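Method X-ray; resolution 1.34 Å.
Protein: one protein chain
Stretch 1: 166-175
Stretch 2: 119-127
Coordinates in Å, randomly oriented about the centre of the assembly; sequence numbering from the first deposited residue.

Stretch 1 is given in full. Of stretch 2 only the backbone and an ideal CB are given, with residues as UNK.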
# COMPACT_ATOMS: atom_id res chain seq x y z
N LEU A 166 -4.37 3.03 -3.80
CA LEU A 166 -3.42 2.15 -4.46
C LEU A 166 -3.18 2.65 -5.86
O LEU A 166 -4.10 2.60 -6.68
CB LEU A 166 -3.96 0.73 -4.49
CG LEU A 166 -3.06 -0.31 -5.15
CD1 LEU A 166 -1.73 -0.40 -4.46
CD2 LEU A 166 -3.76 -1.65 -5.17
N LEU A 167 -1.97 3.13 -6.16
CA LEU A 167 -1.71 3.82 -7.43
C LEU A 167 -0.78 3.05 -8.36
O LEU A 167 -0.95 3.16 -9.59
CB LEU A 167 -1.22 5.23 -7.18
CG LEU A 167 -2.32 5.98 -6.43
CD1 LEU A 167 -1.82 7.04 -5.52
CD2 LEU A 167 -3.47 6.40 -7.25
N SER A 168 0.12 2.25 -7.84
CA SER A 168 0.96 1.39 -8.67
C SER A 168 1.45 0.21 -7.88
O SER A 168 1.64 0.31 -6.66
CB SER A 168 2.09 2.19 -9.25
OG SER A 168 3.06 2.52 -8.32
N VAL A 169 1.70 -0.91 -8.56
CA VAL A 169 2.33 -2.08 -8.00
C VAL A 169 3.35 -2.58 -9.01
O VAL A 169 3.00 -2.77 -10.18
CB VAL A 169 1.35 -3.20 -7.69
CG1 VAL A 169 2.05 -4.39 -7.06
CG2 VAL A 169 0.25 -2.68 -6.76
N LEU A 170 4.58 -2.79 -8.58
CA LEU A 170 5.72 -3.28 -9.37
C LEU A 170 6.18 -4.60 -8.79
O LEU A 170 6.53 -4.67 -7.62
CB LEU A 170 6.87 -2.28 -9.31
CG LEU A 170 8.26 -2.73 -9.79
CD1 LEU A 170 8.27 -3.08 -11.26
CD2 LEU A 170 9.34 -1.72 -9.45
N LYS A 171 6.20 -5.65 -9.61
CA LYS A 171 6.74 -6.92 -9.17
C LYS A 171 8.25 -6.80 -8.96
O LYS A 171 8.95 -6.27 -9.82
CB LYS A 171 6.44 -8.02 -10.16
CG LYS A 171 6.93 -9.35 -9.64
CD LYS A 171 6.20 -10.50 -10.06
CE LYS A 171 6.70 -11.76 -9.39
NZ LYS A 171 6.29 -12.80 -10.34
N ARG A 172 8.72 -7.30 -7.82
CA ARG A 172 10.13 -7.29 -7.47
C ARG A 172 10.78 -8.65 -7.39
O ARG A 172 11.91 -8.80 -7.86
CB ARG A 172 10.32 -6.57 -6.14
CG ARG A 172 10.05 -5.08 -6.17
CD ARG A 172 11.10 -4.29 -6.89
NE ARG A 172 12.32 -4.26 -6.09
CZ ARG A 172 13.52 -3.94 -6.52
NH1 ARG A 172 13.73 -3.61 -7.80
NH2 ARG A 172 14.52 -3.97 -5.65
N LYS A 173 10.15 -9.62 -6.75
CA LYS A 173 10.76 -10.94 -6.55
C LYS A 173 9.70 -12.00 -6.36
O LYS A 173 8.66 -11.73 -5.78
CB LYS A 173 11.63 -10.92 -5.29
CG LYS A 173 12.69 -12.00 -5.19
CD LYS A 173 13.57 -11.81 -3.96
CE LYS A 173 12.75 -11.63 -2.68
NZ LYS A 173 13.44 -12.05 -1.43
N ASP A 174 9.97 -13.20 -6.87
CA ASP A 174 9.13 -14.34 -6.57
C ASP A 174 9.45 -14.89 -5.18
O ASP A 174 10.58 -14.77 -4.69
CB ASP A 174 9.32 -15.42 -7.63
CG ASP A 174 8.66 -15.03 -8.95
OD1 ASP A 174 7.42 -14.84 -8.95
OD2 ASP A 174 9.40 -14.90 -9.96
N ASP A 175 8.44 -15.50 -4.56
CA ASP A 175 8.62 -16.20 -3.28
C ASP A 175 7.46 -17.20 -3.14
O ASP A 175 6.63 -17.32 -4.04
CB ASP A 175 8.68 -15.17 -2.13
CG ASP A 175 9.30 -15.69 -0.83
OD1 ASP A 175 9.57 -16.89 -0.71
OD2 ASP A 175 9.45 -14.81 0.06
N UNK A 119 -4.70 0.34 -10.67
CA UNK A 119 -3.35 0.92 -10.55
C UNK A 119 -2.46 0.51 -11.71
O UNK A 119 -2.79 -0.45 -12.44
CB UNK A 119 -2.70 0.50 -9.23
N UNK A 120 -1.37 1.23 -11.91
CA UNK A 120 -0.36 0.73 -12.82
C UNK A 120 0.10 -0.60 -12.24
O UNK A 120 0.35 -0.70 -11.03
CB UNK A 120 0.80 1.71 -13.00
N UNK A 121 0.25 -1.62 -13.09
CA UNK A 121 0.73 -2.93 -12.68
C UNK A 121 1.91 -3.28 -13.56
O UNK A 121 1.73 -3.47 -14.78
CB UNK A 121 -0.37 -3.99 -12.77
N UNK A 122 3.10 -3.32 -12.97
CA UNK A 122 4.31 -3.53 -13.72
C UNK A 122 4.92 -4.88 -13.37
O UNK A 122 4.98 -5.28 -12.21
CB UNK A 122 5.31 -2.40 -13.46
N UNK A 123 5.37 -5.57 -14.42
CA UNK A 123 6.08 -6.81 -14.26
C UNK A 123 7.51 -6.55 -13.78
O UNK A 123 7.93 -5.41 -13.58
CB UNK A 123 6.08 -7.59 -15.57
N UNK A 124 8.27 -7.63 -13.62
CA UNK A 124 9.61 -7.51 -13.11
C UNK A 124 10.55 -6.66 -13.97
O UNK A 124 11.55 -6.12 -13.48
CB UNK A 124 10.20 -8.91 -12.95
N UNK A 125 10.26 -6.64 -15.27
CA UNK A 125 10.97 -5.80 -16.24
C UNK A 125 10.43 -4.38 -16.35
O UNK A 125 10.80 -3.64 -17.27
CB UNK A 125 10.91 -6.46 -17.62
N UNK A 126 9.56 -3.97 -15.39
CA UNK A 126 9.03 -2.62 -15.35
C UNK A 126 8.15 -2.27 -16.56
O UNK A 126 8.01 -1.13 -16.96
CB UNK A 126 10.19 -1.63 -15.26
N UNK A 127 7.48 -3.30 -17.06
CA UNK A 127 6.52 -3.15 -18.18
C UNK A 127 5.10 -3.22 -17.67
O UNK A 127 4.76 -4.13 -16.89
CB UNK A 127 6.74 -4.23 -19.24

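Position 119 precedes the parallel pairing of the two strands. Its CA-to-CB bond points toward stretch 1, and the ideal CB lies a tight 3.2 Å from Leu167 O and 3.6 Å from Leu166 O. No cross-strand bond uses its N, and phi is -67°, so a compact residue would suit, proline included. The deposited residue is Pro119; its ring carbon CG packs 4.0 Å from Leu166 CD2.

Position 120 pairs with Ser168, CA to CA 4.4 Å. Its N donates to Leu167 O at 3.0 Å and its O accepts from Val169 N at 2.8 Å, so the backbone holds the register with any residue that keeps its N-H, which leaves out proline. The ideal CB stands 4.0 Å from Ser168 CB, on the same face; a small or polar residue would fit beside the serine. It is Asp120, whose CB lies 3.9 Å from Ser168 CB and whose OD2 is hydrogen-bonded elsewhere in the structure.

Position 121 turns its CB to the other face, shared with Val169. The phi/psi of -126/112° is extended and suits a beta-branched residue such as valine or isoleucine, though leucine would also be plausible. Val121 is found; its CA makes a CA-H...O contact of 3.4 Å with Val169 O.

Position 122 returns to the face of Ser168 and Leu170. Its N gives a 2.8 Å bond to Val169 O, and its O receives Lys171 N at 2.9 Å. The ideal CB is 3.8 Å from Leu170 CD1, which favours an apolar residue such as leucine, isoleucine or methionine. Leu122 supplies it, its CB 3.7 Å from Leu170 CD1.

Position 123 points away and opens a type I turn, where Asn, Asp or Ser often accept turn amides. Asn123 OD1 accepts from the N of position 127 at 2.9 Å.

Position 124 starts sideways, its ideal CB 4.3 Å from Lys171 O, with room along the strand for a long, flexible chain: Met, Lys, Arg or Gln. Met124 reaches CE to 3.5 Å from Arg172 O and 4.0 Å from Lys171 CG. A water also donates to both Met124 O (2.9 Å) and Lys171 O (2.7 Å).

Position 125 points away, with no atom of stretch 1 within 5.5 Å of its ideal CB, so a polar residue is one of several that suit; it is Glu125.

Position 126 has positive phi (64°), favouring Gly or Asn but not excluding others. Arg126 lays CG 4.0 Å from Leu170 CD1.

Position 127 leads away and leaves the choice open; Glu127 OE1 accepts from Asn123 ND2 at 2.9 Å.

Stretch 2 (119-127) PDVLNMERE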
# COMPACT_ATOMS: atom_id res chain seq x y z
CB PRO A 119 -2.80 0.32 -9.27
CG PRO A 119 -3.58 -0.93 -9.09
CD PRO A 119 -4.96 -0.70 -9.66
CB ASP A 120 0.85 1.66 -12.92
CG ASP A 120 0.56 2.99 -13.54
OD1 ASP A 120 -0.54 3.28 -14.00
OD2 ASP A 120 1.50 3.81 -13.57
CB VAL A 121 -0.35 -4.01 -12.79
CG1 VAL A 121 0.19 -5.35 -12.35
CG2 VAL A 121 -1.58 -3.63 -11.98
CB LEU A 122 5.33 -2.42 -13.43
CG LEU A 122 4.84 -0.96 -13.52
CD1 LEU A 122 6.03 -0.03 -13.25
CD2 LEU A 122 4.15 -0.55 -14.79
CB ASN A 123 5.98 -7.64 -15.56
CG ASN A 123 6.79 -7.09 -16.71
OD1 ASN A 123 7.62 -6.20 -16.56
ND2 ASN A 123 6.54 -7.64 -17.91
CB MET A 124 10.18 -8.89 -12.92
CG MET A 124 11.42 -8.93 -12.07
SD MET A 124 11.80 -10.64 -11.66
CE MET A 124 10.55 -10.81 -10.45
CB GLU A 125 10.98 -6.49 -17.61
CG GLU A 125 11.54 -7.92 -17.61
CD GLU A 125 13.02 -7.99 -17.87
OE1 GLU A 125 13.40 -7.95 -19.06
OE2 GLU A 125 13.79 -8.11 -16.90
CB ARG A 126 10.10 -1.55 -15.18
CG ARG A 126 10.94 -1.72 -13.92
CD ARG A 126 12.19 -0.81 -13.87
NE ARG A 126 13.02 -1.01 -15.08
CZ ARG A 126 13.81 -2.08 -15.31
NH1 ARG A 126 13.93 -3.08 -14.43
NH2 ARG A 126 14.49 -2.14 -16.45
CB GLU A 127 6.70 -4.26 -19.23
CG GLU A 127 8.11 -4.30 -19.80
CD GLU A 127 8.42 -5.57 -20.58
OE1 GLU A 127 7.91 -6.62 -20.24
OE2 GLU A 127 9.26 -5.50 -21.48
O HOH W 1 11.36 -5.42 -10.64
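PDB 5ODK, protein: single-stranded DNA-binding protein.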